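Local coordinates for protein isoprenyl transferase (Campylobacter jejuni, PDB 3UGS) that probably catalyses the magnesium-dependent condensation of isopentenyl diphosphate with allylic pyrophosphates, building the undecaprenyl chain as a homodimeric cis-prenyltransferase, at residues W64-P67 and F73-E76; D138-A143 and L185-S190; E49-L54 and R211-F216; K150-E153 and E157-T160. All blocks are in the same frame, centred on the assembly; numbering follows the deposited sequence.

Contact 1 (W64-P67 and F73-E76)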
# COMPACT_ATOMS: atom_id res chain seq x y z
N TRP A 64 -19.31 -3.12 -2.56
CA TRP A 64 -20.72 -2.69 -2.76
C TRP A 64 -21.18 -2.82 -4.20
O TRP A 64 -22.35 -2.73 -4.50
CB TRP A 64 -20.95 -1.28 -2.28
CG TRP A 64 -20.93 -1.16 -0.79
CD1 TRP A 64 -19.99 -0.51 0.02
CD2 TRP A 64 -21.90 -1.73 0.13
NE1 TRP A 64 -20.32 -0.64 1.34
CE2 TRP A 64 -21.47 -1.34 1.47
CE3 TRP A 64 -23.05 -2.47 -0.03
CZ2 TRP A 64 -22.20 -1.71 2.60
CZ3 TRP A 64 -23.76 -2.82 1.11
CH2 TRP A 64 -23.34 -2.47 2.40
N LYS A 65 -20.24 -3.00 -5.10
CA LYS A 65 -20.57 -3.12 -6.53
C LYS A 65 -20.67 -4.58 -6.95
O LYS A 65 -20.95 -4.92 -8.11
CB LYS A 65 -19.57 -2.41 -7.42
CG LYS A 65 -19.70 -0.89 -7.38
CD LYS A 65 -18.36 -0.25 -7.00
N ARG A 66 -20.44 -5.44 -5.98
CA ARG A 66 -20.68 -6.88 -6.14
C ARG A 66 -22.16 -7.18 -6.35
O ARG A 66 -23.02 -6.47 -5.82
CB ARG A 66 -20.28 -7.66 -4.88
CG ARG A 66 -18.82 -8.08 -4.79
CD ARG A 66 -18.70 -8.85 -3.48
NE ARG A 66 -17.35 -9.20 -3.11
CZ ARG A 66 -16.75 -10.34 -3.42
NH1 ARG A 66 -17.38 -11.25 -4.15
NH2 ARG A 66 -15.51 -10.56 -3.00
N PRO A 67 -22.47 -8.25 -7.08
CA PRO A 67 -23.86 -8.70 -7.20
C PRO A 67 -24.53 -8.80 -5.83
O PRO A 67 -23.92 -9.19 -4.85
CB PRO A 67 -23.73 -10.08 -7.82
CG PRO A 67 -22.42 -10.06 -8.54
CD PRO A 67 -21.53 -9.13 -7.79
N PHE A 73 -24.80 -13.03 1.02
CA PHE A 73 -24.16 -14.23 1.60
C PHE A 73 -23.05 -13.88 2.61
O PHE A 73 -22.91 -14.50 3.66
CB PHE A 73 -23.60 -15.14 0.47
CG PHE A 73 -22.71 -16.25 0.96
CD1 PHE A 73 -23.25 -17.35 1.60
CD2 PHE A 73 -21.35 -16.16 0.82
CE1 PHE A 73 -22.44 -18.36 2.08
CE2 PHE A 73 -20.52 -17.18 1.28
CZ PHE A 73 -21.08 -18.28 1.91
N ILE A 74 -22.27 -12.88 2.25
CA ILE A 74 -21.19 -12.34 3.07
C ILE A 74 -21.68 -11.77 4.40
O ILE A 74 -21.10 -12.02 5.43
CB ILE A 74 -20.41 -11.27 2.30
CG1 ILE A 74 -19.64 -11.94 1.17
CG2 ILE A 74 -19.42 -10.53 3.21
CD1 ILE A 74 -19.25 -10.96 0.09
N PHE A 75 -22.75 -11.00 4.33
CA PHE A 75 -23.39 -10.40 5.54
C PHE A 75 -24.08 -11.46 6.35
O PHE A 75 -24.22 -11.36 7.55
CB PHE A 75 -24.36 -9.25 5.19
CG PHE A 75 -23.64 -7.97 4.88
CD1 PHE A 75 -22.81 -7.37 5.82
CD2 PHE A 75 -23.70 -7.43 3.63
CE1 PHE A 75 -22.07 -6.24 5.51
CE2 PHE A 75 -22.96 -6.29 3.32
CZ PHE A 75 -22.14 -5.71 4.26
N GLU A 76 -24.51 -12.50 5.65
CA GLU A 76 -25.12 -13.70 6.31
C GLU A 76 -24.09 -14.34 7.25
O GLU A 76 -24.32 -14.54 8.45
CB GLU A 76 -25.64 -14.73 5.30

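Contact 2 (D138-A143 and L185-S190)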
# COMPACT_ATOMS: atom_id res chain seq x y z
N ASP A 138 -10.97 5.94 1.62
CA ASP A 138 -12.11 6.51 2.37
C ASP A 138 -11.68 6.80 3.80
O ASP A 138 -11.96 7.83 4.33
CB ASP A 138 -13.33 5.55 2.33
CG ASP A 138 -14.48 5.96 3.28
OD1 ASP A 138 -15.24 6.86 2.93
OD2 ASP A 138 -14.68 5.34 4.35
N GLU A 139 -10.98 5.86 4.42
CA GLU A 139 -10.48 6.07 5.80
C GLU A 139 -9.60 7.33 5.83
O GLU A 139 -9.72 8.24 6.67
CB GLU A 139 -9.70 4.88 6.29
CG GLU A 139 -9.39 4.94 7.80
CD GLU A 139 -8.25 4.00 8.24
OE1 GLU A 139 -7.52 3.40 7.36
OE2 GLU A 139 -8.05 3.89 9.49
N ILE A 140 -8.74 7.40 4.84
CA ILE A 140 -7.80 8.55 4.71
C ILE A 140 -8.53 9.90 4.59
O ILE A 140 -8.17 10.90 5.21
CB ILE A 140 -6.81 8.38 3.56
CG1 ILE A 140 -5.84 7.22 3.88
CG2 ILE A 140 -6.03 9.67 3.32
CD1 ILE A 140 -4.86 6.94 2.76
N ILE A 141 -9.58 9.90 3.79
CA ILE A 141 -10.43 11.13 3.59
C ILE A 141 -11.13 11.52 4.88
O ILE A 141 -11.16 12.66 5.27
CB ILE A 141 -11.47 10.98 2.46
CG1 ILE A 141 -10.97 11.70 1.19
CG2 ILE A 141 -12.73 11.79 2.79
CD1 ILE A 141 -9.79 11.15 0.48
N ARG A 142 -11.66 10.52 5.53
CA ARG A 142 -12.36 10.70 6.80
C ARG A 142 -11.41 11.22 7.88
O ARG A 142 -11.77 12.01 8.74
CB ARG A 142 -13.09 9.41 7.26
CG ARG A 142 -14.22 9.03 6.28
CD ARG A 142 -15.26 8.03 6.79
NE ARG A 142 -14.67 6.69 6.75
CZ ARG A 142 -14.13 6.08 7.80
NH1 ARG A 142 -13.54 4.89 7.64
NH2 ARG A 142 -14.18 6.65 8.99
N ALA A 143 -10.18 10.76 7.83
CA ALA A 143 -9.19 11.19 8.82
C ALA A 143 -8.83 12.65 8.62
O ALA A 143 -8.68 13.42 9.58
CB ALA A 143 -7.97 10.35 8.76
N LEU A 185 -5.89 -0.80 4.34
CA LEU A 185 -4.91 -0.16 5.26
C LEU A 185 -3.65 0.40 4.57
O LEU A 185 -2.49 0.27 5.01
CB LEU A 185 -4.45 -1.17 6.28
CG LEU A 185 -5.55 -1.79 7.16
CD1 LEU A 185 -4.95 -2.90 8.02
CD2 LEU A 185 -6.26 -0.71 7.99
N LEU A 186 -3.87 1.06 3.46
CA LEU A 186 -2.74 1.59 2.66
C LEU A 186 -1.79 2.51 3.46
O LEU A 186 -0.56 2.43 3.40
CB LEU A 186 -3.25 2.29 1.41
CG LEU A 186 -3.99 1.32 0.45
CD1 LEU A 186 -4.70 2.08 -0.70
CD2 LEU A 186 -3.05 0.25 -0.10
N TRP A 187 -2.39 3.43 4.17
CA TRP A 187 -1.59 4.42 4.93
C TRP A 187 -0.70 3.74 5.96
O TRP A 187 0.51 3.97 6.08
CB TRP A 187 -2.49 5.44 5.59
CG TRP A 187 -1.75 6.50 6.36
CD1 TRP A 187 -1.19 6.39 7.61
CD2 TRP A 187 -1.50 7.87 5.94
NE1 TRP A 187 -0.62 7.58 7.97
CE2 TRP A 187 -0.81 8.50 7.02
CE3 TRP A 187 -1.84 8.61 4.82
CZ2 TRP A 187 -0.44 9.79 6.96
CZ3 TRP A 187 -1.44 9.90 4.75
CH2 TRP A 187 -0.76 10.50 5.81
N GLN A 188 -1.35 2.88 6.71
CA GLN A 188 -0.72 2.09 7.78
C GLN A 188 0.40 1.15 7.27
O GLN A 188 1.37 0.81 7.96
CB GLN A 188 -1.76 1.30 8.54
CG GLN A 188 -2.78 2.14 9.30
CD GLN A 188 -4.03 2.41 8.44
OE1 GLN A 188 -4.00 2.24 7.23
NE2 GLN A 188 -5.15 2.81 9.09
N CYS A 189 0.28 0.78 6.01
CA CYS A 189 1.17 -0.20 5.40
C CYS A 189 2.39 0.40 4.71
O CYS A 189 3.13 -0.28 4.04
CB CYS A 189 0.40 -1.08 4.40
SG CYS A 189 -0.60 -2.41 5.19
N SER A 190 2.59 1.70 4.87
CA SER A 190 3.64 2.38 4.09
C SER A 190 4.95 1.62 4.15
O SER A 190 5.61 1.39 3.13
CB SER A 190 3.87 3.84 4.51
OG SER A 190 4.09 3.94 5.88
O HOH W 1 -5.32 3.59 5.11

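Contact 3 (E49-L54 and R211-F216)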
# COMPACT_ATOMS: atom_id res chain seq x y z
N GLU A 49 2.33 -15.04 20.86
CA GLU A 49 3.41 -14.21 20.23
C GLU A 49 3.46 -12.74 20.63
O GLU A 49 4.29 -11.98 20.17
CB GLU A 49 3.32 -14.30 18.72
CG GLU A 49 3.68 -15.70 18.21
CD GLU A 49 5.19 -15.97 18.17
OE1 GLU A 49 5.62 -16.64 17.21
OE2 GLU A 49 5.95 -15.51 19.07
N ASN A 50 2.57 -12.37 21.52
CA ASN A 50 2.44 -10.95 21.92
C ASN A 50 2.16 -9.97 20.75
O ASN A 50 2.68 -8.88 20.67
CB ASN A 50 3.68 -10.49 22.71
CG ASN A 50 3.43 -9.23 23.51
OD1 ASN A 50 2.34 -9.04 24.06
ND2 ASN A 50 4.42 -8.36 23.57
N ILE A 51 1.33 -10.42 19.83
CA ILE A 51 0.79 -9.55 18.76
C ILE A 51 -0.50 -8.91 19.30
O ILE A 51 -1.49 -9.56 19.44
CB ILE A 51 0.51 -10.31 17.47
CG1 ILE A 51 1.83 -10.82 16.88
CG2 ILE A 51 -0.27 -9.46 16.47
CD1 ILE A 51 1.68 -11.64 15.60
N SER A 52 -0.46 -7.62 19.61
CA SER A 52 -1.58 -6.93 20.32
C SER A 52 -2.80 -6.69 19.41
O SER A 52 -3.94 -6.67 19.83
CB SER A 52 -1.15 -5.61 20.94
OG SER A 52 -0.73 -4.72 19.93
N ASN A 53 -2.52 -6.55 18.13
CA ASN A 53 -3.56 -6.17 17.16
C ASN A 53 -3.59 -7.08 15.97
O ASN A 53 -2.56 -7.35 15.36
CB ASN A 53 -3.39 -4.75 16.64
CG ASN A 53 -3.96 -3.72 17.56
OD1 ASN A 53 -5.07 -3.20 17.29
ND2 ASN A 53 -3.25 -3.42 18.64
N LEU A 54 -4.81 -7.52 15.68
CA LEU A 54 -5.09 -8.39 14.55
C LEU A 54 -6.19 -7.78 13.72
O LEU A 54 -7.31 -7.57 14.18
CB LEU A 54 -5.46 -9.80 14.99
CG LEU A 54 -5.94 -10.73 13.89
CD1 LEU A 54 -4.80 -11.17 12.98
CD2 LEU A 54 -6.66 -11.93 14.53
N ARG A 211 5.93 -19.68 12.01
CA ARG A 211 7.10 -19.65 11.09
C ARG A 211 7.24 -18.32 10.33
O ARG A 211 8.28 -17.64 10.31
CB ARG A 211 6.95 -20.77 10.07
CG ARG A 211 8.27 -21.29 9.57
CD ARG A 211 8.51 -20.96 8.11
NE ARG A 211 7.45 -21.41 7.21
CZ ARG A 211 7.12 -20.77 6.09
NH1 ARG A 211 7.78 -19.68 5.75
NH2 ARG A 211 6.14 -21.20 5.31
N ILE A 212 6.13 -17.99 9.69
CA ILE A 212 5.91 -16.72 9.00
C ILE A 212 6.26 -15.55 9.93
O ILE A 212 6.95 -14.59 9.58
CB ILE A 212 4.44 -16.59 8.54
CG1 ILE A 212 4.20 -17.45 7.28
CG2 ILE A 212 4.07 -15.11 8.33
CD1 ILE A 212 2.74 -17.70 6.94
N ILE A 213 5.78 -15.66 11.14
CA ILE A 213 6.12 -14.69 12.19
C ILE A 213 7.64 -14.61 12.46
O ILE A 213 8.20 -13.55 12.65
CB ILE A 213 5.35 -14.95 13.49
CG1 ILE A 213 3.97 -14.32 13.40
CG2 ILE A 213 6.10 -14.37 14.68
CD1 ILE A 213 2.93 -14.94 14.30
N LYS A 214 8.26 -15.78 12.54
CA LYS A 214 9.72 -15.89 12.82
C LYS A 214 10.48 -15.22 11.65
O LYS A 214 11.42 -14.46 11.80
CB LYS A 214 10.20 -17.35 12.98
N GLU A 215 10.00 -15.52 10.47
CA GLU A 215 10.56 -14.97 9.27
C GLU A 215 10.56 -13.42 9.29
O GLU A 215 11.57 -12.75 9.04
CB GLU A 215 9.80 -15.48 8.04
CG GLU A 215 10.37 -15.00 6.71
N PHE A 216 9.38 -12.88 9.55
CA PHE A 216 9.20 -11.44 9.69
C PHE A 216 10.14 -10.83 10.75
O PHE A 216 10.66 -9.71 10.59
CB PHE A 216 7.74 -11.05 10.04
CG PHE A 216 7.63 -9.71 10.72
CD1 PHE A 216 7.51 -8.54 9.95
CD2 PHE A 216 7.75 -9.61 12.09
CE1 PHE A 216 7.45 -7.31 10.57
CE2 PHE A 216 7.71 -8.37 12.71
CZ PHE A 216 7.55 -7.24 11.96

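Contact 4 (K150-E153 and E157-T160)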
# COMPACT_ATOMS: atom_id res chain seq x y z
N LYS A 150 -11.24 19.51 13.64
CA LYS A 150 -10.57 19.77 14.95
C LYS A 150 -9.65 20.99 14.93
O LYS A 150 -9.00 21.34 15.92
CB LYS A 150 -9.78 18.56 15.43
CG LYS A 150 -10.65 17.38 15.83
CD LYS A 150 -9.77 16.23 16.30
CE LYS A 150 -10.56 15.01 16.72
NZ LYS A 150 -9.70 14.11 17.55
N LYS A 151 -9.58 21.61 13.77
CA LYS A 151 -8.75 22.83 13.60
C LYS A 151 -7.27 22.55 13.79
O LYS A 151 -6.49 23.40 14.14
CB LYS A 151 -9.17 23.91 14.59
CG LYS A 151 -10.56 24.50 14.34
CD LYS A 151 -10.87 25.54 15.42
CE LYS A 151 -12.24 26.17 15.27
NZ LYS A 151 -12.47 27.26 16.28
N LEU A 152 -6.90 21.31 13.55
CA LEU A 152 -5.49 20.89 13.58
C LEU A 152 -4.83 21.18 12.25
O LEU A 152 -5.48 21.27 11.22
CB LEU A 152 -5.34 19.40 13.89
CG LEU A 152 -5.84 19.03 15.31
CD1 LEU A 152 -5.90 17.51 15.55
CD2 LEU A 152 -4.92 19.75 16.31
N GLU A 153 -3.51 21.30 12.30
CA GLU A 153 -2.71 21.41 11.09
C GLU A 153 -2.73 20.08 10.30
O GLU A 153 -2.61 18.99 10.86
CB GLU A 153 -1.26 21.77 11.39
CG GLU A 153 -0.40 22.07 10.15
CD GLU A 153 1.10 21.96 10.48
OE1 GLU A 153 1.46 22.18 11.67
OE2 GLU A 153 1.90 21.62 9.56
N GLU A 157 1.39 13.43 10.94
CA GLU A 157 1.15 12.96 12.29
C GLU A 157 -0.30 13.11 12.67
O GLU A 157 -0.91 12.20 13.21
CB GLU A 157 2.01 13.67 13.29
CG GLU A 157 3.50 13.55 12.98
CD GLU A 157 4.03 14.56 11.93
OE1 GLU A 157 3.26 15.11 11.09
OE2 GLU A 157 5.26 14.79 11.92
N ASN A 158 -0.86 14.25 12.34
CA ASN A 158 -2.25 14.49 12.70
C ASN A 158 -3.22 13.60 11.96
O ASN A 158 -4.21 13.16 12.50
CB ASN A 158 -2.63 15.96 12.54
CG ASN A 158 -2.12 16.82 13.70
OD1 ASN A 158 -2.08 16.37 14.84
ND2 ASN A 158 -1.75 18.06 13.42
N LEU A 159 -2.93 13.33 10.71
CA LEU A 159 -3.79 12.47 9.90
C LEU A 159 -3.71 11.04 10.41
O LEU A 159 -4.68 10.36 10.54
CB LEU A 159 -3.40 12.59 8.45
CG LEU A 159 -3.95 11.73 7.30
CD1 LEU A 159 -3.67 10.24 7.44
CD2 LEU A 159 -5.42 11.99 7.13
N THR A 160 -2.51 10.60 10.71
CA THR A 160 -2.32 9.28 11.31
C THR A 160 -3.21 9.08 12.54
O THR A 160 -3.94 8.11 12.65
CB THR A 160 -0.85 9.08 11.69
OG1 THR A 160 -0.07 9.22 10.50
CG2 THR A 160 -0.60 7.78 12.31

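Contact 1 (W64-P67 and F73-E76)
Trp-64 meets Phe-75 and Arg-66 meets Ile-74, two pairs that fold the loop after strand 53-60 back against the helix it leads into. The backbones stay well apart, the nearest CA atoms being those of Arg-66 and Ile-74 at 10.7 Å, so long side chains have to bridge the interval. The CB of Trp-64 does not point at the helix; it is the CH2 end of the indole that arrives there, CH2 lying 3.9 Å from CZ of Phe-75. The two six-membered rings are inclined by 29° with centroids 5.8 Å apart, near parallel but slid so far that they barely overlap. Phe-59 meets both rings, in an edge-to-face pair with Trp-64, while the indole NE1 is hydrogen-bonded to Ser-133.

The second pair joins an arginine to a methyl group. The chain of Arg-66 runs extended from CG to NE (chi2 -179°, chi3 -172°), which carries the guanidinium far from its backbone. In Ile-74, CG1 stands opposite the carbonyl carbon and the chain runs on extended, so that CD1 sits over one face of that group, off toward its rim, 4.1 Å from NE of Arg-66. The guanidinium nitrogens have polar partners elsewhere: NH2 binds the carbonyl oxygen of Gly-16, and NH1 forms a salt bridge with Glu-70, one turn earlier than Ile-74 on helix 68-88.

Ile-74 also lines the pocket of the bound (2Z,6Z)-farnesyl monophosphate, whereas Trp-64 and Arg-66 probably bind substrate, as in relatives. The arrangement therefore belongs to the cis-prenyltransferase active site, where helix 68-88 adjoins a loop that probably binds substrate.

Contact 2 (D138-A143 and L185-S190)
Glu-139 and Gln-188 come from opposite directions and are joined by hydrogen bonds between carboxylate and amide, linking helix 136-149 of the cis-prenyltransferase fold to the loop that leads into strand 193-197. NE2 of Gln-188 donates to OE1 of Glu-139 over 3.0 Å in a nearly straight bond (172°), reaching the oxygen on its syn side; a second, weak bond goes to OE2. The carboxylate and amide planes differ by only 24°. Glu-139 gets there by an extended chain, with CG opposite the backbone N (chi1 -169°), while Gln-188 bends at chi2.

A water molecule completes the junction. It donates to OE1 of Glu-139 and, at 2.8 Å, to OE1 of Gln-188, and accepts from the backbone N of Trp-187. With Tyr-134 OH also bonded to OE1 of Glu-139, and Leu-165 supplying its N to OE2 and its carbonyl O to Gln-188 NE2, the gathered donors would be expected to stabilise a charged carboxylate.

The site also faces the dimer partner: Arg-137 of the second subunit donates to the carbonyl oxygen of Trp-187. In the apolar part of the contact, within the chain, Ile-140 crosses Trp-187 at about a right angle, its CD1 resting at the indole edge, 4.0 Å from CE3.

Contact 3 (E49-L54 and R211-F216)
Ile-51 and Ile-213 both turn CG1 away from their own carbonyl carbon (chi1 -66° and -83°), and the two CD1 methyls consequently meet tip to tip. These terminal carbons, CD1 of Ile-51 and CD1 of Ile-213, are 3.8 Å apart. Glu-49 approaches the same isoleucine with a chain folded at chi2 (-78°), which brings its CG within 4.1 Å of Ile-213 CD1.

Ile-213 thus uses both branches: the long one faces Ile-51 and the aliphatic part of Glu-49, while CG2 lies 3.4 Å from the carboxylate oxygen OE1 of Glu-49. That approach is van der Waals contact between a methyl and an acid, with no hydrogen bond across the segments. The other oxygen, OE2, has a long, weak ion pair with Arg-217, later on helix 206-218.

Glu-49 comes just after helix 34-48, and Asn-50, with positive phi, completes a Schellman motif, after which Ile-51 leads toward strand 53-60. The surroundings continue the apolar layer: Ile-51 touches Cys-46 and Leu-10, and Ile-213 touches Val-45. What results is a helix-to-strand connection packed against the C-terminal helix 206-218, an arrangement of the kind found in alpha/beta folds, where helices lie against a parallel sheet.

Contact 4 (K150-E153 and E157-T160)
Asn-158 reaches across to Leu-152 and Glu-153 with its amide, and its orientation toward each of them organises the contact. Leu-152 and Asn-158 cross at about a right angle. The leucine presents CB to the amide nitrogen, 3.9 Å from ND2 of Asn-158, and one methyl to the other end of the group, CD1 lying 4.0 Å from the asparagine OD1. An apolar side chain thereby runs past both ends of the amide.

Glu-153 contributes its backbone rather than its carboxylate. ND2 of Asn-158 donates to the carbonyl O of Glu-153 over 2.9 Å, with an angle of 157° at the hydrogen. The donor lies in the carbonyl plane and uses a lone pair of the oxygen, and that oxygen in turn is only 14° out of the amide plane. CG of Asn-158 stands opposite its own carbonyl carbon (chi1 -78°), which sends the amide toward the preceding loop; the bond then fixes which way the amide faces.

Val-147 of helix 136-149 touches both Leu-152 and Asn-158. Lys-151, with positive phi, completes a Schellman motif just after that helix, and Asn-155 OD1 bonds to the backbone N of Asn-158 at the start of the next. Away from the annotated sites, the whole is a short connection between two consecutive helices at the surface, fastened by a side-chain-to-backbone hydrogen bond.

How the contacts relate
From the N terminus, residues 49-54 open contact 3, whose partner 211-216 comes only near the chain end, joining the lead-in to strand 53-60 to the last helix, 206-218; its long loop encloses the other three contacts. Contact 1 closes first and locally, between the loop after strand 53-60 and helix 68-88; its centre lies about 31 Å from that of contact 3, across the chain's middle. Contact 2 opens next on helix 136-149, and contact 4 is completed inside its loop before 185-190 returns. None cross. Contacts 2 and 4 also touch: Trp-187 NE1 lies 3.1 Å from Thr-160 OG1, and Leu-159 packs on Ala-143, joining helices 136-149 and 156-161 to the loop before strand 193-197.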